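Local coordinates for adenosylmethionine-8-amino-7-oxononanoate aminotransferase (Methanocaldococcus jannaschii, PDB 6ZHK), which probably transfers an amino group from S-adenosylmethionine to 8-amino-7-oxononanoate, a biotin-synthesis step, as a pyridoxal-phosphate-dependent class-III aminotransferase, at residues Lys374-Leu379 and Phe393-Glu398; Asn435-Val440 and Asp455-Ala460. All coordinates share one frame; numbering follows the deposited sequence.

Contact 1: Lys374-Leu379 and Phe393-Glu398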
# COMPACT_ATOMS: atom_id res chain seq x y z
N LYS A 374 2.19 -16.78 -32.57
CA LYS A 374 2.73 -17.42 -33.77
C LYS A 374 4.26 -17.35 -33.75
O LYS A 374 4.94 -18.35 -34.01
CB LYS A 374 2.12 -16.75 -35.01
CG LYS A 374 2.77 -17.19 -36.31
CD LYS A 374 2.02 -16.73 -37.53
CE LYS A 374 2.30 -15.31 -37.99
NZ LYS A 374 3.73 -14.94 -37.88
N GLU A 375 4.82 -16.22 -33.31
CA GLU A 375 6.27 -15.99 -33.24
C GLU A 375 6.97 -16.71 -32.09
O GLU A 375 8.19 -16.91 -32.14
CB GLU A 375 6.62 -14.50 -33.24
CG GLU A 375 6.22 -13.75 -34.50
CD GLU A 375 6.92 -14.25 -35.78
OE1 GLU A 375 8.16 -14.27 -35.80
OE2 GLU A 375 6.19 -14.68 -36.72
N LEU A 376 6.22 -17.12 -31.06
CA LEU A 376 6.75 -17.90 -29.95
C LEU A 376 6.83 -19.40 -30.30
O LEU A 376 7.49 -20.21 -29.60
CB LEU A 376 5.81 -17.71 -28.75
CG LEU A 376 5.85 -16.35 -28.04
CD1 LEU A 376 4.62 -16.20 -27.12
CD2 LEU A 376 7.16 -16.23 -27.26
N ARG A 377 6.09 -19.83 -31.34
CA ARG A 377 6.04 -21.26 -31.59
C ARG A 377 7.42 -21.90 -31.78
O ARG A 377 7.64 -22.99 -31.28
CB ARG A 377 5.17 -21.57 -32.83
CG ARG A 377 3.67 -21.47 -32.56
CD ARG A 377 3.02 -21.93 -33.84
NE ARG A 377 1.89 -21.08 -34.19
CZ ARG A 377 1.46 -20.89 -35.44
NH1 ARG A 377 2.10 -21.48 -36.45
NH2 ARG A 377 0.42 -20.12 -35.69
N LYS A 378 8.34 -21.22 -32.49
CA LYS A 378 9.67 -21.77 -32.76
C LYS A 378 10.45 -22.07 -31.49
O LYS A 378 11.42 -22.83 -31.53
CB LYS A 378 10.47 -20.84 -33.68
CG LYS A 378 10.57 -19.39 -33.17
CD LYS A 378 11.61 -18.53 -33.92
CE LYS A 378 11.55 -17.05 -33.54
NZ LYS A 378 10.31 -16.38 -34.01
N LEU A 379 10.09 -21.44 -30.36
CA LEU A 379 10.88 -21.66 -29.15
C LEU A 379 10.68 -23.10 -28.65
O LEU A 379 11.56 -23.66 -27.98
CB LEU A 379 10.44 -20.67 -28.05
CG LEU A 379 10.71 -19.20 -28.35
CD1 LEU A 379 9.97 -18.32 -27.35
CD2 LEU A 379 12.19 -18.90 -28.36
N PHE A 393 -0.96 -11.46 -23.71
CA PHE A 393 0.38 -10.91 -23.50
C PHE A 393 0.96 -11.32 -22.14
O PHE A 393 1.73 -10.54 -21.56
CB PHE A 393 0.30 -9.37 -23.58
CG PHE A 393 0.21 -8.74 -24.94
CD1 PHE A 393 0.99 -9.20 -25.99
CD2 PHE A 393 -0.72 -7.71 -25.17
CE1 PHE A 393 0.91 -8.62 -27.26
CE2 PHE A 393 -0.79 -7.12 -26.43
CZ PHE A 393 0.03 -7.57 -27.46
N MET A 394 0.52 -12.45 -21.56
CA MET A 394 1.17 -12.92 -20.35
C MET A 394 1.64 -14.34 -20.64
O MET A 394 0.84 -15.28 -20.72
CB MET A 394 0.15 -12.98 -19.20
CG MET A 394 -0.47 -11.63 -18.93
SD MET A 394 -1.68 -11.64 -17.56
CE MET A 394 -0.54 -11.30 -16.22
N VAL A 395 2.95 -14.50 -20.81
CA VAL A 395 3.51 -15.73 -21.35
C VAL A 395 4.66 -16.16 -20.47
O VAL A 395 5.44 -15.33 -19.99
CB VAL A 395 3.93 -15.53 -22.83
CG1 VAL A 395 4.89 -16.62 -23.33
CG2 VAL A 395 2.71 -15.47 -23.72
N GLY A 396 4.77 -17.47 -20.23
CA GLY A 396 5.99 -17.97 -19.61
C GLY A 396 6.68 -18.98 -20.53
O GLY A 396 6.00 -19.71 -21.29
N ILE A 397 8.02 -18.98 -20.46
CA ILE A 397 8.82 -19.98 -21.19
C ILE A 397 9.69 -20.69 -20.17
O ILE A 397 10.62 -20.09 -19.61
CB ILE A 397 9.66 -19.37 -22.34
CG1 ILE A 397 8.78 -18.63 -23.32
CG2 ILE A 397 10.52 -20.44 -23.04
CD1 ILE A 397 8.58 -17.18 -22.92
N GLU A 398 9.32 -21.95 -19.93
CA GLU A 398 9.85 -22.74 -18.83
C GLU A 398 11.11 -23.48 -19.28
O GLU A 398 11.05 -24.31 -20.19
CB GLU A 398 8.83 -23.74 -18.25
CG GLU A 398 9.42 -24.43 -17.04
CD GLU A 398 8.49 -25.12 -16.04
OE1 GLU A 398 7.36 -25.48 -16.41
OE2 GLU A 398 8.93 -25.31 -14.89

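Contact 2: Asn435-Val440 and Asp455-Ala460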
# COMPACT_ATOMS: atom_id res chain seq x y z
N ASN A 435 13.05 -20.70 -13.20
CA ASN A 435 13.38 -21.23 -14.52
C ASN A 435 12.44 -20.72 -15.59
O ASN A 435 12.44 -21.26 -16.68
CB ASN A 435 13.33 -22.75 -14.56
CG ASN A 435 14.44 -23.31 -13.71
OD1 ASN A 435 15.54 -22.76 -13.73
ND2 ASN A 435 14.13 -24.31 -12.89
N VAL A 436 11.53 -19.80 -15.25
CA VAL A 436 10.54 -19.35 -16.22
C VAL A 436 10.94 -17.97 -16.73
O VAL A 436 11.00 -16.98 -15.96
CB VAL A 436 9.11 -19.32 -15.62
CG1 VAL A 436 8.10 -19.02 -16.72
CG2 VAL A 436 8.75 -20.62 -14.90
N ILE A 437 11.15 -17.89 -18.04
CA ILE A 437 11.28 -16.61 -18.73
C ILE A 437 9.88 -16.00 -18.73
O ILE A 437 8.94 -16.64 -19.20
CB ILE A 437 11.81 -16.80 -20.17
CG1 ILE A 437 13.25 -17.32 -20.19
CG2 ILE A 437 11.74 -15.52 -21.01
CD1 ILE A 437 13.60 -18.10 -21.48
N ILE A 438 9.76 -14.73 -18.33
CA ILE A 438 8.46 -14.09 -18.28
C ILE A 438 8.43 -13.03 -19.39
O ILE A 438 9.33 -12.20 -19.49
CB ILE A 438 8.23 -13.40 -16.90
CG1 ILE A 438 8.35 -14.35 -15.69
CG2 ILE A 438 6.90 -12.61 -16.94
CD1 ILE A 438 7.29 -15.43 -15.57
N LEU A 439 7.38 -13.03 -20.21
CA LEU A 439 7.11 -11.97 -21.17
C LEU A 439 5.74 -11.39 -20.86
O LEU A 439 4.72 -12.08 -21.00
CB LEU A 439 7.05 -12.60 -22.58
CG LEU A 439 8.35 -13.25 -23.07
CD1 LEU A 439 8.18 -13.74 -24.51
CD2 LEU A 439 9.56 -12.30 -22.94
N VAL A 440 5.74 -10.12 -20.43
CA VAL A 440 4.48 -9.39 -20.23
C VAL A 440 4.69 -8.04 -20.90
O VAL A 440 5.04 -7.06 -20.25
CB VAL A 440 4.09 -9.27 -18.73
CG1 VAL A 440 2.75 -8.47 -18.52
CG2 VAL A 440 3.98 -10.65 -18.15
N ASP A 455 12.61 -13.39 -31.90
CA ASP A 455 13.87 -13.80 -32.53
C ASP A 455 15.01 -13.63 -31.53
O ASP A 455 15.90 -14.48 -31.45
CB ASP A 455 14.20 -12.92 -33.74
CG ASP A 455 13.45 -13.26 -35.01
OD1 ASP A 455 12.86 -14.35 -35.09
OD2 ASP A 455 13.42 -12.42 -35.90
N ALA A 456 15.02 -12.55 -30.74
CA ALA A 456 16.11 -12.40 -29.78
C ALA A 456 16.02 -13.46 -28.67
O ALA A 456 17.05 -13.89 -28.14
CB ALA A 456 16.07 -11.02 -29.14
N LEU A 457 14.79 -13.84 -28.29
CA LEU A 457 14.67 -14.84 -27.23
C LEU A 457 15.19 -16.20 -27.71
O LEU A 457 15.88 -16.95 -26.98
CB LEU A 457 13.20 -14.90 -26.77
CG LEU A 457 12.89 -15.79 -25.57
CD1 LEU A 457 13.72 -15.42 -24.33
CD2 LEU A 457 11.41 -15.76 -25.24
N TYR A 458 14.85 -16.52 -28.95
CA TYR A 458 15.34 -17.74 -29.60
C TYR A 458 16.88 -17.82 -29.54
O TYR A 458 17.44 -18.80 -29.07
CB TYR A 458 14.78 -17.80 -31.03
CG TYR A 458 15.20 -19.02 -31.83
CD1 TYR A 458 16.40 -19.06 -32.55
CD2 TYR A 458 14.37 -20.14 -31.89
CE1 TYR A 458 16.74 -20.19 -33.31
CE2 TYR A 458 14.70 -21.26 -32.64
CZ TYR A 458 15.89 -21.30 -33.34
OH TYR A 458 16.16 -22.43 -34.07
N GLU A 459 17.56 -16.76 -29.95
CA GLU A 459 19.02 -16.69 -29.91
C GLU A 459 19.53 -16.64 -28.47
O GLU A 459 20.57 -17.21 -28.16
CB GLU A 459 19.48 -15.36 -30.52
CG GLU A 459 19.24 -15.19 -32.00
CD GLU A 459 19.57 -13.79 -32.48
OE1 GLU A 459 20.08 -12.96 -31.67
OE2 GLU A 459 19.40 -13.54 -33.69
N ALA A 460 18.83 -15.92 -27.57
CA ALA A 460 19.32 -15.77 -26.21
C ALA A 460 19.35 -17.13 -25.50
O ALA A 460 20.26 -17.41 -24.72
CB ALA A 460 18.46 -14.75 -25.47

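Contact 1: Lys374-Leu379 and Phe393-Glu398
The ammonium group of K378, the residue preceding the contact-forming L379, is gripped twice by E375. K378 NZ donates to the backbone E375 O at 2.9 Å, lying in the carbonyl plane on a lone pair with a C=O...N angle of 136°. Its second hold is ionic and longer, to E375 OE1 at 3.5 Å. The other carboxylate oxygen completes a small network, since E375 OE2 lies 2.7 Å from K374 NZ. E375 thus stands between two lysines, whose charges would probably favour its ionised form.

The charged groups take no part in the apolar contact with 393-398, which L376 and L379 make. Strand 394-399 is the middle strand of a three-stranded antiparallel sheet, and the segment 374-379 lies over one face of that sheet. V395 and I397 point toward this cover, with G396 between them.

L376 and V395 meet tip to tip. L376 CD1 is 3.8 Å from V395 CG1 and 4.0 Å from V395 CG2, so one leucine methyl engages both branches of the valine. With CG beside the backbone N and anti to the carbonyl carbon (chi1 -72°), L376 carries CD1 to the valine. The second pair is slacker: L379 CD1 stays 4.2 Å from I397 CG1, although the CA atoms of L379 and I397 are the nearest across the segments. All four side chains are buried; F372 also touches V395, and C454 of helix 447-463 touches L376.

Contact 2: Asn435-Val440 and Asp455-Ala460
L457 carries the helix side of this contact alone, spreading its two methyls over I437 and L439 of strand 436-439. It has 68 Å² buried by the strand segment, against 32 Å² for I437 and 21 Å² for L439. These values match the atom contacts, since no other residue of 455-460 lies within contact distance of the strand.

The two branches of L457 have separate partners. L457 CD1 packs against I437, where it lies 3.9 Å from I437 CG2 and equally far from I437 CD1. One leucine methyl therefore meets both arms of the isoleucine, and the two side chains pass alongside one another, running opposite ways. L457 CD2 goes to the next inward-facing strand residue, at 3.9 Å from L439 CD1, and this pair meets tip to tip.

L457 CG stands anti to its backbone N (chi1 -174°), which carries the fork toward the strand. In I437 it is CG2 that takes the place opposite the backbone N, while CG1 lies beside that N (chi1 -66°), and both arms reach L457.

The contact is apolar, and its three residues are buried. L423 of helix 415-425 and I397 of the adjacent strand also touch L457, while V419 packs on I437. W63 of helix 60-63 covers I438 and V440, whose side chains do not touch 455-460. The side chain of I437 lies about 9 Å from that of R431, a predicted substrate-binding residue. The geometry is that of a helix laid on one face of an antiparallel sheet, as in the C-terminal small domain of fold-type I aminotransferases.

In the fold
Running from the N terminus, the chain leaves helix 366-376, makes strand 385-391, and returns in 394-399, where contact 1 closes after 13 intervening residues. It then passes helix 415-425 to reach strand 436-439, and contact 2 closes a second loop with helix 447-463. The loops are in series, neither nested nor crossed. Strands 394-399 and 436-439 are sheet neighbours, joined by backbone hydrogen bonds, I437 N to I397 O (2.8 Å) and L439 N to V395 O (3.0 Å). The helical segments touch too, with L379 CD1 3.6 Å from L457 CD2. Together the contacts, whose centres lie about 8 Å apart, pack both helical segments onto one three-stranded sheet.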